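Local coordinates for Hsp70/Hsp90 co-chaperone CNS1 (Saccharomyces cerevisiae, PDB 6HFM), which acts as a co-chaperone of Hsp90 and Hsp70, stimulating the Hsp70 ATPase, and is represented here by its C-terminal wheel domain, at residues I7-E10 / S11-L15; V77-V80 / L81-P84; Q159-L162 / E163-S166. All coordinates share one frame; numbering follows the deposited sequence.

Contact 1: residues I7-E10 / S11-L15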
loop_
_atom_site.group_PDB
_atom_site.type_symbol
_atom_site.label_atom_id
_atom_site.label_comp_id
_atom_site.label_asym_id
_atom_site.label_seq_id
_atom_site.Cartn_x
_atom_site.Cartn_y
_atom_site.Cartn_z
ATOM N N ILE A 7 2.093 -13.290 19.465
ATOM C CA ILE A 7 2.614 -12.255 20.360
ATOM C C ILE A 7 3.939 -11.681 19.829
ATOM O O ILE A 7 4.178 -10.478 19.956
ATOM C CB ILE A 7 2.747 -12.766 21.820
ATOM C CG1 ILE A 7 1.359 -13.112 22.400
ATOM C CG2 ILE A 7 3.440 -11.745 22.715
ATOM C CD1 ILE A 7 0.439 -11.933 22.673
ATOM N N MET A 8 4.785 -12.524 19.234
ATOM C CA MET A 8 6.029 -12.042 18.617
ATOM C C MET A 8 5.743 -11.066 17.481
ATOM O O MET A 8 6.393 -10.023 17.379
ATOM C CB MET A 8 6.870 -13.199 18.073
ATOM C CG MET A 8 8.171 -12.767 17.398
ATOM S SD MET A 8 9.309 -11.903 18.495
ATOM C CE MET A 8 9.942 -13.316 19.388
ATOM N N LEU A 9 4.791 -11.416 16.618
ATOM C CA LEU A 9 4.432 -10.544 15.504
ATOM C C LEU A 9 3.928 -9.186 15.989
ATOM O O LEU A 9 4.349 -8.155 15.469
ATOM C CB LEU A 9 3.374 -11.205 14.613
ATOM C CG LEU A 9 2.919 -10.431 13.372
ATOM C CD1 LEU A 9 4.090 -10.110 12.453
ATOM C CD2 LEU A 9 1.862 -11.228 12.626
ATOM N N GLU A 10 3.040 -9.199 16.985
ATOM C CA GLU A 10 2.516 -7.966 17.588
ATOM C C GLU A 10 3.640 -7.092 18.154
ATOM O O GLU A 10 3.689 -5.892 17.892
ATOM C CB GLU A 10 1.503 -8.282 18.701
ATOM C CG GLU A 10 0.165 -8.814 18.201
ATOM C CD GLU A 10 -0.770 -9.262 19.322
ATOM O OE1 GLU A 10 -1.847 -9.818 19.010
ATOM O OE2 GLU A 10 -0.443 -9.065 20.515
ATOM N N SER A 11 4.532 -7.703 18.929
ATOM C CA SER A 11 5.666 -6.986 19.527
ATOM C C SER A 11 6.631 -6.445 18.463
ATOM O O SER A 11 7.179 -5.348 18.613
ATOM C CB SER A 11 6.423 -7.890 20.508
ATOM O OG SER A 11 5.585 -8.288 21.585
ATOM N N ALA A 12 6.814 -7.212 17.390
ATOM C CA ALA A 12 7.665 -6.804 16.271
ATOM C C ALA A 12 7.067 -5.652 15.461
ATOM O O ALA A 12 7.799 -4.783 14.979
ATOM C CB ALA A 12 7.937 -7.990 15.366
ATOM N N MET A 13 5.743 -5.655 15.303
ATOM C CA MET A 13 5.057 -4.587 14.567
ATOM C C MET A 13 4.993 -3.273 15.357
ATOM O O MET A 13 5.119 -2.207 14.757
ATOM C CB MET A 13 3.673 -5.049 14.103
ATOM C CG MET A 13 3.740 -6.065 12.964
ATOM S SD MET A 13 2.135 -6.697 12.433
ATOM C CE MET A 13 1.434 -5.246 11.653
ATOM N N THR A 14 4.835 -3.338 16.686
ATOM C CA THR A 14 4.849 -2.135 17.521
ATOM C C THR A 14 6.246 -1.499 17.534
ATOM O O THR A 14 6.374 -0.277 17.528
ATOM C CB THR A 14 4.371 -2.430 18.961
ATOM O OG1 THR A 14 3.108 -3.106 18.919
ATOM C CG2 THR A 14 4.212 -1.140 19.758
ATOM N N LEU A 15 7.292 -2.330 17.534
ATOM C CA LEU A 15 8.669 -1.820 17.431
ATOM C C LEU A 15 8.863 -1.021 16.144
ATOM O O LEU A 15 9.522 0.015 16.142
ATOM C CB LEU A 15 9.683 -2.968 17.470
ATOM C CG LEU A 15 11.160 -2.576 17.337
ATOM C CD1 LEU A 15 11.634 -1.819 18.571
ATOM C CD2 LEU A 15 12.010 -3.810 17.095
#
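Ile7 O is gripped twice by one residue a turn further along: Ser11 N donates to it over 3.0 Å and Ser11 OG over 3.1 Å, the amide and the hydroxyl arriving from opposite faces of the carbonyl plane. The serine can do this because OG stands anti to its own carbonyl carbon, beside its backbone N (chi1 -62°), and is thereby folded back toward the preceding turn. The hydroxyl's proton is thus spent on the helix itself. Three residues on, Thr14 N makes its main-chain bond to Glu10 O at 3.0 Å.

Between these positions the main chain keeps its usual pattern, with Ala12 N bonded to Met8 O at 2.8 Å and Met13 N to Leu9 O at 2.9 Å. The apolar flank belongs to Leu9 and Met13, whose side chains run alongside each other and point the same way. Met13 SD rests against Leu9 CG at 3.9 Å and equally near Leu9 CD1, while the CG of the methionine passes over Leu9 O. A bend at chi3 (70°) then turns the terminal methyl of Met13 aside.

This flank faces the body of the domain: both side chains lie on Leu47 of strand 47-55, and Leu9 also meets Leu37. The arrangement is that of an amphipathic alpha-helix, the N-terminal helix 4-15, with i to i+4 bonds, a serine hydroxyl turned onto its polar side and an apolar edge laid against the sheet.

Contact 2: residues V77-V80 / L81-P84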
loop_
_atom_site.group_PDB
_atom_site.type_symbol
_atom_site.label_atom_id
_atom_site.label_comp_id
_atom_site.label_asym_id
_atom_site.label_seq_id
_atom_site.Cartn_x
_atom_site.Cartn_y
_atom_site.Cartn_z
ATOM N N VAL A 77 6.619 -0.794 -8.108
ATOM C CA VAL A 77 6.123 -0.198 -9.365
ATOM C C VAL A 77 6.691 -0.941 -10.580
ATOM O O VAL A 77 5.948 -1.297 -11.498
ATOM C CB VAL A 77 6.451 1.309 -9.461
ATOM C CG1 VAL A 77 6.177 1.862 -10.862
ATOM C CG2 VAL A 77 5.641 2.093 -8.441
ATOM N N ASP A 78 8.002 -1.180 -10.568
ATOM C CA ASP A 78 8.660 -1.939 -11.641
ATOM C C ASP A 78 8.025 -3.319 -11.827
ATOM O O ASP A 78 7.801 -3.739 -12.952
ATOM C CB ASP A 78 10.175 -2.083 -11.388
ATOM C CG ASP A 78 10.947 -0.767 -11.564
ATOM O OD1 ASP A 78 10.433 0.172 -12.212
ATOM O OD2 ASP A 78 12.086 -0.668 -11.051
ATOM N N LEU A 79 7.711 -4.000 -10.725
ATOM C CA LEU A 79 7.079 -5.324 -10.776
ATOM C C LEU A 79 5.700 -5.307 -11.435
ATOM O O LEU A 79 5.450 -6.063 -12.366
ATOM C CB LEU A 79 6.961 -5.927 -9.368
ATOM C CG LEU A 79 6.361 -7.338 -9.244
ATOM C CD1 LEU A 79 7.273 -8.384 -9.872
ATOM C CD2 LEU A 79 6.087 -7.679 -7.787
ATOM N N VAL A 80 4.805 -4.453 -10.939
ATOM C CA VAL A 80 3.415 -4.441 -11.419
ATOM C C VAL A 80 3.252 -3.884 -12.839
ATOM O O VAL A 80 2.294 -4.239 -13.525
ATOM C CB VAL A 80 2.438 -3.728 -10.436
ATOM C CG1 VAL A 80 2.471 -4.404 -9.070
ATOM C CG2 VAL A 80 2.711 -2.226 -10.314
ATOM N N LEU A 81 4.186 -3.035 -13.280
ATOM C CA LEU A 81 4.152 -2.477 -14.640
ATOM C C LEU A 81 5.042 -3.201 -15.673
ATOM O O LEU A 81 5.042 -2.799 -16.836
ATOM C CB LEU A 81 4.519 -0.985 -14.606
ATOM C CG LEU A 81 3.671 -0.066 -13.721
ATOM C CD1 LEU A 81 4.137 1.375 -13.869
ATOM C CD2 LEU A 81 2.184 -0.170 -14.029
ATOM N N GLU A 82 5.774 -4.252 -15.279
ATOM C CA GLU A 82 6.744 -4.903 -16.193
ATOM C C GLU A 82 6.091 -5.739 -17.290
ATOM O O GLU A 82 6.531 -5.699 -18.442
ATOM C CB GLU A 82 7.780 -5.763 -15.439
ATOM C CG GLU A 82 7.327 -7.155 -14.998
ATOM C CD GLU A 82 8.333 -7.856 -14.095
ATOM O OE1 GLU A 82 9.521 -7.464 -14.078
ATOM O OE2 GLU A 82 7.934 -8.816 -13.403
ATOM N N GLY A 83 5.058 -6.500 -16.931
ATOM C CA GLY A 83 4.376 -7.375 -17.882
ATOM C C GLY A 83 3.595 -6.587 -18.919
ATOM O O GLY A 83 3.445 -5.368 -18.782
ATOM N N PRO A 84 3.105 -7.269 -19.977
ATOM C CA PRO A 84 2.218 -6.630 -20.953
ATOM C C PRO A 84 1.081 -5.876 -20.269
ATOM O O PRO A 84 0.425 -6.424 -19.380
ATOM C CB PRO A 84 1.675 -7.811 -21.758
ATOM C CG PRO A 84 2.753 -8.835 -21.695
ATOM C CD PRO A 84 3.483 -8.633 -20.394
#
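Leu81 N donates to Val77 O over 3.0 Å, a regular i to i+4 helical bond of the main chain. One residue later Glu82 N reaches Leu79 O over 3.4 Å; this i to i+3 bond is straight at the hydrogen, 164°, but long and weak.

The apolar contacts centre on Leu81. Its CG is anti to the carbonyl carbon and beside the backbone N (chi1 -57°), which sends the side chain back along the helix, with CG lying 3.4 Å from Val77 O. From there CD1 meets Val77 CG1 at 3.7 Å, the two side chains alongside each other and pointing the same way. Val80 comes across at a slant and brings CG2 to 4.1 Å from Leu81 CG. Farther out, Leu81 touches Phe88, whereas Val77 rests on Val101 and Val103 of strand 101-106, and Val80 on Ile53 and Tyr55 of strand 47-55.

A mixed contact occupies another flank. Glu82 puts CG between its backbone N and carbonyl carbon (chi1 80°), over Leu79 O at 3.4 Å, and the extended chain carries OE2 to 3.6 Å from Leu79 CD1. Carboxylate and methyl meet there by van der Waals contact, their side chains crossing.

Beyond Glu82 the chain leaves the helix at Gly83 and Pro84, while Val80 O is taken up by Arg87. This is the weakly bonded last turn of helix 73-82, packed by its valines on the mixed sheet of the wheel domain.

Contact 3: residues Q159-L162 / E163-S166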
loop_
_atom_site.group_PDB
_atom_site.type_symbol
_atom_site.label_atom_id
_atom_site.label_comp_id
_atom_site.label_asym_id
_atom_site.label_seq_id
_atom_site.Cartn_x
_atom_site.Cartn_y
_atom_site.Cartn_z
ATOM N N GLN A 159 -13.780 12.503 3.645
ATOM C CA GLN A 159 -14.935 11.967 4.382
ATOM C C GLN A 159 -15.294 10.543 3.930
ATOM O O GLN A 159 -15.522 9.667 4.766
ATOM C CB GLN A 159 -16.150 12.900 4.238
ATOM C CG GLN A 159 -17.334 12.526 5.123
ATOM C CD GLN A 159 -18.471 13.530 5.050
ATOM O OE1 GLN A 159 -18.940 14.023 6.074
ATOM N NE2 GLN A 159 -18.921 13.837 3.838
ATOM N N LYS A 160 -15.317 10.325 2.616
ATOM C CA LYS A 160 -15.578 9.005 2.018
ATOM C C LYS A 160 -14.509 7.987 2.441
ATOM O O LYS A 160 -14.817 6.829 2.720
ATOM C CB LYS A 160 -15.614 9.109 0.490
ATOM C CG LYS A 160 -16.338 7.980 -0.222
ATOM C CD LYS A 160 -16.147 8.087 -1.730
ATOM C CE LYS A 160 -17.009 7.095 -2.497
ATOM N NZ LYS A 160 -18.416 7.561 -2.660
ATOM N N ALA A 161 -13.253 8.426 2.482
ATOM C CA ALA A 161 -12.159 7.568 2.937
ATOM C C ALA A 161 -12.333 7.149 4.395
ATOM O O ALA A 161 -12.217 5.965 4.722
ATOM C CB ALA A 161 -10.813 8.253 2.734
ATOM N N LEU A 162 -12.665 8.106 5.258
ATOM C CA LEU A 162 -12.861 7.813 6.680
ATOM C C LEU A 162 -14.085 6.912 6.917
ATOM O O LEU A 162 -14.083 6.094 7.844
ATOM C CB LEU A 162 -12.958 9.109 7.490
ATOM C CG LEU A 162 -11.691 9.980 7.493
ATOM C CD1 LEU A 162 -11.988 11.327 8.137
ATOM C CD2 LEU A 162 -10.515 9.304 8.186
ATOM N N GLU A 163 -15.092 7.031 6.052
ATOM C CA GLU A 163 -16.300 6.194 6.124
ATOM C C GLU A 163 -16.072 4.720 5.741
ATOM O O GLU A 163 -16.894 3.868 6.075
ATOM C CB GLU A 163 -17.428 6.808 5.283
ATOM C CG GLU A 163 -18.076 8.007 5.962
ATOM C CD GLU A 163 -18.990 8.819 5.056
ATOM O OE1 GLU A 163 -19.132 8.491 3.855
ATOM O OE2 GLU A 163 -19.572 9.804 5.559
ATOM N N ARG A 164 -14.965 4.422 5.055
ATOM C CA ARG A 164 -14.537 3.028 4.824
ATOM C C ARG A 164 -14.079 2.287 6.094
ATOM O O ARG A 164 -14.021 1.051 6.098
ATOM C CB ARG A 164 -13.405 2.961 3.783
ATOM C CG ARG A 164 -13.805 3.371 2.373
ATOM C CD ARG A 164 -12.790 2.908 1.337
ATOM N NE ARG A 164 -11.508 3.612 1.428
ATOM C CZ ARG A 164 -11.207 4.770 0.832
ATOM N NH1 ARG A 164 -12.093 5.428 0.076
ATOM N NH2 ARG A 164 -9.993 5.292 1.008
ATOM N N ARG A 165 -13.757 3.028 7.153
ATOM C CA ARG A 165 -13.139 2.471 8.358
ATOM C C ARG A 165 -14.186 1.967 9.343
ATOM O O ARG A 165 -15.335 2.419 9.320
ATOM C CB ARG A 165 -12.249 3.521 9.023
ATOM C CG ARG A 165 -11.202 4.106 8.078
ATOM C CD ARG A 165 -10.281 5.090 8.766
ATOM N NE ARG A 165 -9.306 5.624 7.816
ATOM C CZ ARG A 165 -8.282 6.417 8.122
ATOM N NH1 ARG A 165 -8.056 6.798 9.378
ATOM N NH2 ARG A 165 -7.474 6.835 7.158
ATOM N N SER A 166 -13.782 1.032 10.202
ATOM C CA SER A 166 -14.670 0.471 11.226
ATOM C C SER A 166 -15.035 1.480 12.314
ATOM O O SER A 166 -16.190 1.524 12.750
ATOM C CB SER A 166 -14.044 -0.768 11.865
ATOM O OG SER A 166 -13.951 -1.809 10.916
HETATM O O HOH W 1 -9.750 4.723 5.013
#
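Arg164 folds back over Ala161 where helix 158-163 gives way to the C-terminal tail, an alpha-helical end whose last firm bonds are i to i+3. Arg164 CB lies 3.4 Å from Ala161 O, and CG sits near both that oxygen and Lys160 O. A bend at chi3 (-69°) turns the guanidinium back over the alanine: CZ and NH1 approach Ala161 CA, which lies under one face toward the rim, and NH2 comes to 3.5 Å from Ala161 CB. This NH2 forms a salt bridge with Glu106. A leucine here would probably leave the carboxylate of Glu106 without this charged partner and the alanine without its flat cover.

Glu163 N bonds to Gln159 O, whereas Arg164 N and Arg165 N donate to Ala161 O and Leu162 O from above the carbonyl planes; Arg164 N also bonds weakly to Lys160 O. Glu163 lays OE2 against Gln159 CG at 3.6 Å. Arg165 runs extended to NE and is also salt-bridged to Glu106, while its NH1 bonds to Lys108 O; Leu162 CD2 covers one guanidinium face, 3.6 Å above its centre. In that guanidinium's plane, a water accepts from Arg165 NE at 3.0 Å and donates to Ala161 O at 2.8 Å.

The three contacts follow one another along the chain, each within or at the end of a different helix: contact 1 on helix 4-15, contact 2 on helix 73-82, contact 3 on helix 158-163 and the tail behind it. None touches another; their centres are about 32 Å (1 and 2), about 26 Å (1 and 3) and about 30 Å (2 and 3) apart. Contact 2 lies across the chain's centre from each of the others. What they share is the mixed sheet: strand 47-55 receives side chains from contacts 1 and 2, while strand 101-106 meets contact 2 and supplies Glu106 to contact 3. Helices near both ends of the chain are thus tied to one sheet.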